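Penaeus monodon metallodensovirus major capsid protein (PDB 6WH7) assembles as the major capsid protein, sixty copies building the shell of a shrimp densovirus, a parvovirus that probably encloses a DNA genome. Local coordinates at residues Asn197-Ile200 against Pro201-Phe205; Gln309-Asn312 against Ser313-Thr316. One frame throughout, in Å; residues are numbered along the deposited sequence.

Interaction 1: residues Asn197-Ile200 against Pro201-Phe205; sequences NAII and PSTIF
Thr203 carries its OG1 between its own backbone N and carbonyl carbon (chi1 60°), which turns the hydroxyl back toward the residue three places earlier, Ile200. There OG1 donates to Ile200 O at 2.5 Å, lying in the carbonyl plane on a lone pair; at this resolution the short length is not to be read as strength. The same oxygen accepts Thr203 N at 3.0 Å, but this donor stands 46° out of that plane. Two donors of one residue thus share one carbonyl, and the beta-branched Thr203 also rests its other branch, CG2, 3.9 Å from Ile200 CB.

The bonds close the first turn of the short, loosely bonded helix 201-204. Pro201 suits its beginning, because the fixed phi is already helical and the missing N-H is not needed there; its CD packs 3.9 Å from Ile200 CG2. The turn leads into strand 207-211, which corresponds to strand F at the edge of the CHEF sheet in the parvoviral jelly roll, so this is the end of the E-F connection.

A second, wholly apolar contact spans five residues. Ile199 CG2 points anti to its backbone N and meets Ile204 CG2 at 3.5 Å and Ile204 CD1 at 3.7 Å, the two side chains crossing at about a right angle. Ile204 CG1 in turn lies over one face of the Phe205 ring, 3.7 Å above its plane and offset toward the rim, while that ring stacks with Tyr272. Between subunits, Phe69 of a second subunit packs on Ile200 and Ser202, and Leu318 of a third subunit packs on Ile204.

Interaction 2: residues Gln309-Asn312 against Ser313-Thr316; sequences QGIN and SVHT
Ile311 and His315 are joined by a backbone hydrogen bond: His315 N donates to Ile311 O at 2.7 Å. The nitrogen lies nearly in line with the C=O (174°), although the bond is bent at the hydrogen (135°). Beside that bond the side chain of His315 folds back along the incoming chain. Its CG is anti to the backbone N (chi1 -176°), which swings the ring alongside Gln309 and Gly310. Gln309 O then sits at the ring edge, near its plane, 3.0 Å from His315 CD2, and His315 CA adds a C-H...O contact to the same oxygen at 3.4 Å. Gly310 CA passes 3.9 Å from His315 CD2, where the bare glycine backbone can run close by the ring.

On the neighbouring side of the turn, Ile311 CB packs 3.6 Å from Val314 CG2, joining two beta-branched side chains. One step further on, Thr316 OG1 donates to Ser313 O at 3.0 Å, so its hydroxyl is satisfied by the helix's own backbone.

Farther out, His315 NE2 is hydrogen-bonded to Glu305 OE1, and Trp304 meets the imidazole edge-to-face; together they probably hold the ring's rotation, and the carboxylate may polarise it. Gln309 reaches across to Leu318 O with NE2, tying the loop to the far end of the helix. Asn312 ND2 is held by Asn104 OD1 and Ser111 OG of a fourth subunit, a use to which a short amide at the helix start is well suited.

The contacts between 309-312 and 313-316 form the first turn of helix 312-318, with Ile311 O accepting from the residue four places on, in the extension that follows the last jelly-roll strand, 287-302.

Overall arrangement
Both interactions build the first turn of a short helix, yet they lie on opposite sides of the chain's centre, with their own centres 57 Å apart and their nearest atoms about 45 Å apart. Interaction 1 borders the jelly-roll sheet and joins hydroxyl and amide bonds to isoleucine packing; interaction 2 lies beyond the last strand and combines a backbone hydrogen bond with a histidine ring edge against one carbonyl oxygen. Both are mostly buried in the shell, although Thr316 remains exposed. Their counterparts meet between subunits: Asn197 and Ile199 pack on Val314 of a neighbouring copy, and Tyr99 of further copies touches both Ile199 and Val314, so each turn serves as an intersubunit surface.

Interaction 1: residues Asn197-Ile200 against Pro201-Phe205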
ATOM      1  N   ASN A 197     -19.799 -95.679 -52.891  1.00 35.58           N
ATOM      2  CA  ASN A 197     -20.354 -94.777 -51.894  1.00 35.58           C
ATOM      3  C   ASN A 197     -21.275 -93.763 -52.548  1.00 35.58           C
ATOM      4  O   ASN A 197     -20.985 -93.253 -53.633  1.00 35.58           O
ATOM      5  CB  ASN A 197     -19.248 -94.036 -51.140  1.00 33.77           C
ATOM      6  CG  ASN A 197     -18.441 -94.943 -50.240  1.00 33.77           C
ATOM      7  OD1 ASN A 197     -18.912 -95.992 -49.814  1.00 33.77           O
ATOM      8  ND2 ASN A 197     -17.214 -94.541 -49.949  1.00 33.77           N
ATOM      9  N   ALA A 198     -22.377 -93.466 -51.876  1.00 30.77           N
ATOM     10  CA  ALA A 198     -23.259 -92.379 -52.267  1.00 30.77           C
ATOM     11  C   ALA A 198     -22.975 -91.211 -51.338  1.00 30.77           C
ATOM     12  O   ALA A 198     -23.309 -91.258 -50.151  1.00 30.77           O
ATOM     13  CB  ALA A 198     -24.721 -92.803 -52.198  1.00 30.25           C
ATOM     14  N   ILE A 199     -22.353 -90.166 -51.879  1.00 25.97           N
ATOM     15  CA  ILE A 199     -22.001 -89.005 -51.081  1.00 25.97           C
ATOM     16  C   ILE A 199     -23.267 -88.250 -50.704  1.00 25.97           C
ATOM     17  O   ILE A 199     -24.183 -88.092 -51.518  1.00 25.97           O
ATOM     18  CB  ILE A 199     -21.045 -88.094 -51.868  1.00 26.49           C
ATOM     19  CG1 ILE A 199     -19.855 -88.867 -52.437  1.00 26.49           C
ATOM     20  CG2 ILE A 199     -20.557 -86.973 -51.001  1.00 26.49           C
ATOM     21  CD1 ILE A 199     -18.948 -89.463 -51.423  1.00 26.49           C
ATOM     22  N   ILE A 200     -23.334 -87.783 -49.463  1.00 20.97           N
ATOM     23  CA  ILE A 200     -24.322 -86.797 -49.050  1.00 20.97           C
ATOM     24  C   ILE A 200     -23.733 -85.415 -49.333  1.00 20.97           C
ATOM     25  O   ILE A 200     -22.680 -85.086 -48.768  1.00 20.97           O
ATOM     26  CB  ILE A 200     -24.692 -86.939 -47.570  1.00 20.12           C
ATOM     27  CG1 ILE A 200     -25.300 -88.311 -47.298  1.00 20.12           C
ATOM     28  CG2 ILE A 200     -25.656 -85.861 -47.162  1.00 20.12           C
ATOM     29  CD1 ILE A 200     -26.563 -88.565 -48.046  1.00 20.12           C
ATOM     30  N   PRO A 201     -24.360 -84.603 -50.183  1.00 18.31           N
ATOM     31  CA  PRO A 201     -23.691 -83.377 -50.645  1.00 18.31           C
ATOM     32  C   PRO A 201     -23.292 -82.434 -49.528  1.00 18.31           C
ATOM     33  O   PRO A 201     -22.189 -81.882 -49.555  1.00 18.31           O
ATOM     34  CB  PRO A 201     -24.742 -82.754 -51.566  1.00 19.07           C
ATOM     35  CG  PRO A 201     -25.537 -83.900 -52.039  1.00 19.07           C
ATOM     36  CD  PRO A 201     -25.636 -84.818 -50.872  1.00 19.07           C
ATOM     37  N   SER A 202     -24.160 -82.241 -48.540  1.00 16.84           N
ATOM     38  CA  SER A 202     -23.874 -81.319 -47.450  1.00 16.84           C
ATOM     39  C   SER A 202     -22.620 -81.690 -46.672  1.00 16.84           C
ATOM     40  O   SER A 202     -22.008 -80.816 -46.055  1.00 16.84           O
ATOM     41  CB  SER A 202     -25.068 -81.270 -46.504  1.00 15.90           C
ATOM     42  OG  SER A 202     -24.791 -80.467 -45.375  1.00 15.90           O
ATOM     43  N   THR A 203     -22.225 -82.959 -46.677  1.00 16.71           N
ATOM     44  CA  THR A 203     -21.130 -83.387 -45.821  1.00 16.71           C
ATOM     45  C   THR A 203     -19.767 -83.043 -46.400  1.00 16.71           C
ATOM     46  O   THR A 203     -18.826 -82.795 -45.644  1.00 16.71           O
ATOM     47  CB  THR A 203     -21.223 -84.887 -45.565  1.00 17.35           C
ATOM     48  OG1 THR A 203     -21.156 -85.587 -46.809  1.00 17.35           O
ATOM     49  CG2 THR A 203     -22.533 -85.216 -44.885  1.00 17.35           C
ATOM     50  N   ILE A 204     -19.627 -83.062 -47.721  1.00 16.72           N
ATOM     51  CA  ILE A 204     -18.346 -82.739 -48.333  1.00 16.72           C
ATOM     52  C   ILE A 204     -18.167 -81.237 -48.513  1.00 16.72           C
ATOM     53  O   ILE A 204     -17.055 -80.718 -48.379  1.00 16.72           O
ATOM     54  CB  ILE A 204     -18.199 -83.500 -49.655  1.00 17.35           C
ATOM     55  CG1 ILE A 204     -19.330 -83.146 -50.611  1.00 17.35           C
ATOM     56  CG2 ILE A 204     -18.199 -84.970 -49.376  1.00 17.35           C
ATOM     57  CD1 ILE A 204     -19.136 -83.690 -51.994  1.00 17.35           C
ATOM     58  N   PHE A 205     -19.239 -80.515 -48.815  1.00 15.82           N
ATOM     59  CA  PHE A 205     -19.114 -79.121 -49.213  1.00 15.82           C
ATOM     60  C   PHE A 205     -18.752 -78.241 -48.027  1.00 15.82           C
ATOM     61  O   PHE A 205     -19.238 -78.437 -46.913  1.00 15.82           O
ATOM     62  CB  PHE A 205     -20.409 -78.652 -49.863  1.00 15.20           C
ATOM     63  CG  PHE A 205     -20.688 -79.317 -51.174  1.00 15.20           C
ATOM     64  CD1 PHE A 205     -19.655 -79.736 -51.974  1.00 15.20           C
ATOM     65  CD2 PHE A 205     -21.977 -79.590 -51.570  1.00 15.20           C
ATOM     66  CE1 PHE A 205     -19.904 -80.362 -53.165  1.00 15.20           C
ATOM     67  CE2 PHE A 205     -22.229 -80.225 -52.755  1.00 15.20           C
ATOM     68  CZ  PHE A 205     -21.193 -80.608 -53.555  1.00 15.20           C
TER

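Interaction 2: residues Gln309-Asn312 against Ser313-Thr316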
ATOM      1  N   GLN A 309     -15.704 -41.407 -87.754  1.00 18.13           N
ATOM      2  CA  GLN A 309     -15.341 -42.793 -87.502  1.00 18.13           C
ATOM      3  C   GLN A 309     -16.546 -43.626 -87.099  1.00 18.13           C
ATOM      4  O   GLN A 309     -16.595 -44.824 -87.394  1.00 18.13           O
ATOM      5  CB  GLN A 309     -14.283 -42.853 -86.411  1.00 17.90           C
ATOM      6  CG  GLN A 309     -13.663 -44.207 -86.235  1.00 17.90           C
ATOM      7  CD  GLN A 309     -12.577 -44.189 -85.207  1.00 17.90           C
ATOM      8  OE1 GLN A 309     -12.312 -43.163 -84.596  1.00 17.90           O
ATOM      9  NE2 GLN A 309     -11.906 -45.308 -85.040  1.00 17.90           N
ATOM     10  N   GLY A 310     -17.525 -43.017 -86.439  1.00 17.99           N
ATOM     11  CA  GLY A 310     -18.688 -43.736 -85.969  1.00 17.99           C
ATOM     12  C   GLY A 310     -19.900 -43.640 -86.869  1.00 17.99           C
ATOM     13  O   GLY A 310     -21.019 -43.891 -86.427  1.00 17.99           O
ATOM     14  N   ILE A 311     -19.699 -43.276 -88.121  1.00 20.53           N
ATOM     15  CA  ILE A 311     -20.780 -43.263 -89.097  1.00 20.53           C
ATOM     16  C   ILE A 311     -20.984 -44.672 -89.630  1.00 20.53           C
ATOM     17  O   ILE A 311     -20.017 -45.384 -89.906  1.00 20.53           O
ATOM     18  CB  ILE A 311     -20.466 -42.268 -90.227  1.00 19.36           C
ATOM     19  CG1 ILE A 311     -20.378 -40.852 -89.675  1.00 19.36           C
ATOM     20  CG2 ILE A 311     -21.485 -42.354 -91.324  1.00 19.36           C
ATOM     21  CD1 ILE A 311     -21.637 -40.389 -89.010  1.00 19.36           C
ATOM     22  N   ASN A 312     -22.249 -45.074 -89.784  1.00 22.73           N
ATOM     23  CA  ASN A 312     -22.572 -46.451 -90.151  1.00 22.73           C
ATOM     24  C   ASN A 312     -21.801 -46.923 -91.377  1.00 22.73           C
ATOM     25  O   ASN A 312     -21.212 -48.009 -91.369  1.00 22.73           O
ATOM     26  CB  ASN A 312     -24.074 -46.591 -90.392  1.00 22.77           C
ATOM     27  CG  ASN A 312     -24.872 -46.634 -89.112  1.00 22.77           C
ATOM     28  OD1 ASN A 312     -24.367 -47.025 -88.070  1.00 22.77           O
ATOM     29  ND2 ASN A 312     -26.133 -46.236 -89.186  1.00 22.77           N
ATOM     30  N   SER A 313     -21.800 -46.128 -92.445  1.00 24.66           N
ATOM     31  CA  SER A 313     -21.222 -46.609 -93.696  1.00 24.66           C
ATOM     32  C   SER A 313     -19.709 -46.723 -93.606  1.00 24.66           C
ATOM     33  O   SER A 313     -19.126 -47.699 -94.091  1.00 24.66           O
ATOM     34  CB  SER A 313     -21.613 -45.691 -94.851  1.00 26.73           C
ATOM     35  OG  SER A 313     -21.089 -44.391 -94.673  1.00 26.73           O
ATOM     36  N   VAL A 314     -19.051 -45.735 -93.000  1.00 24.70           N
ATOM     37  CA  VAL A 314     -17.593 -45.732 -92.950  1.00 24.70           C
ATOM     38  C   VAL A 314     -17.027 -46.380 -91.696  1.00 24.70           C
ATOM     39  O   VAL A 314     -15.806 -46.573 -91.616  1.00 24.70           O
ATOM     40  CB  VAL A 314     -17.044 -44.298 -93.059  1.00 25.00           C
ATOM     41  CG1 VAL A 314     -17.437 -43.685 -94.386  1.00 25.00           C
ATOM     42  CG2 VAL A 314     -17.556 -43.474 -91.933  1.00 25.00           C
ATOM     43  N   HIS A 315     -17.863 -46.718 -90.713  1.00 23.70           N
ATOM     44  CA  HIS A 315     -17.345 -47.384 -89.523  1.00 23.70           C
ATOM     45  C   HIS A 315     -16.877 -48.793 -89.834  1.00 23.70           C
ATOM     46  O   HIS A 315     -15.964 -49.299 -89.175  1.00 23.70           O
ATOM     47  CB  HIS A 315     -18.398 -47.416 -88.419  1.00 21.37           C
ATOM     48  CG  HIS A 315     -17.906 -47.994 -87.132  1.00 21.37           C
ATOM     49  ND1 HIS A 315     -17.896 -49.348 -86.881  1.00 21.37           N
ATOM     50  CD2 HIS A 315     -17.397 -47.404 -86.026  1.00 21.37           C
ATOM     51  CE1 HIS A 315     -17.407 -49.566 -85.674  1.00 21.37           C
ATOM     52  NE2 HIS A 315     -17.097 -48.402 -85.133  1.00 21.37           N
ATOM     53  N   THR A 316     -17.491 -49.447 -90.817  1.00 25.78           N
ATOM     54  CA  THR A 316     -16.996 -50.748 -91.249  1.00 25.78           C
ATOM     55  C   THR A 316     -15.535 -50.659 -91.664  1.00 25.78           C
ATOM     56  O   THR A 316     -14.736 -51.549 -91.356  1.00 25.78           O
ATOM     57  CB  THR A 316     -17.849 -51.269 -92.403  1.00 27.66           C
ATOM     58  OG1 THR A 316     -17.787 -50.343 -93.492  1.00 27.66           O
ATOM     59  CG2 THR A 316     -19.293 -51.410 -91.963  1.00 27.66           C
TER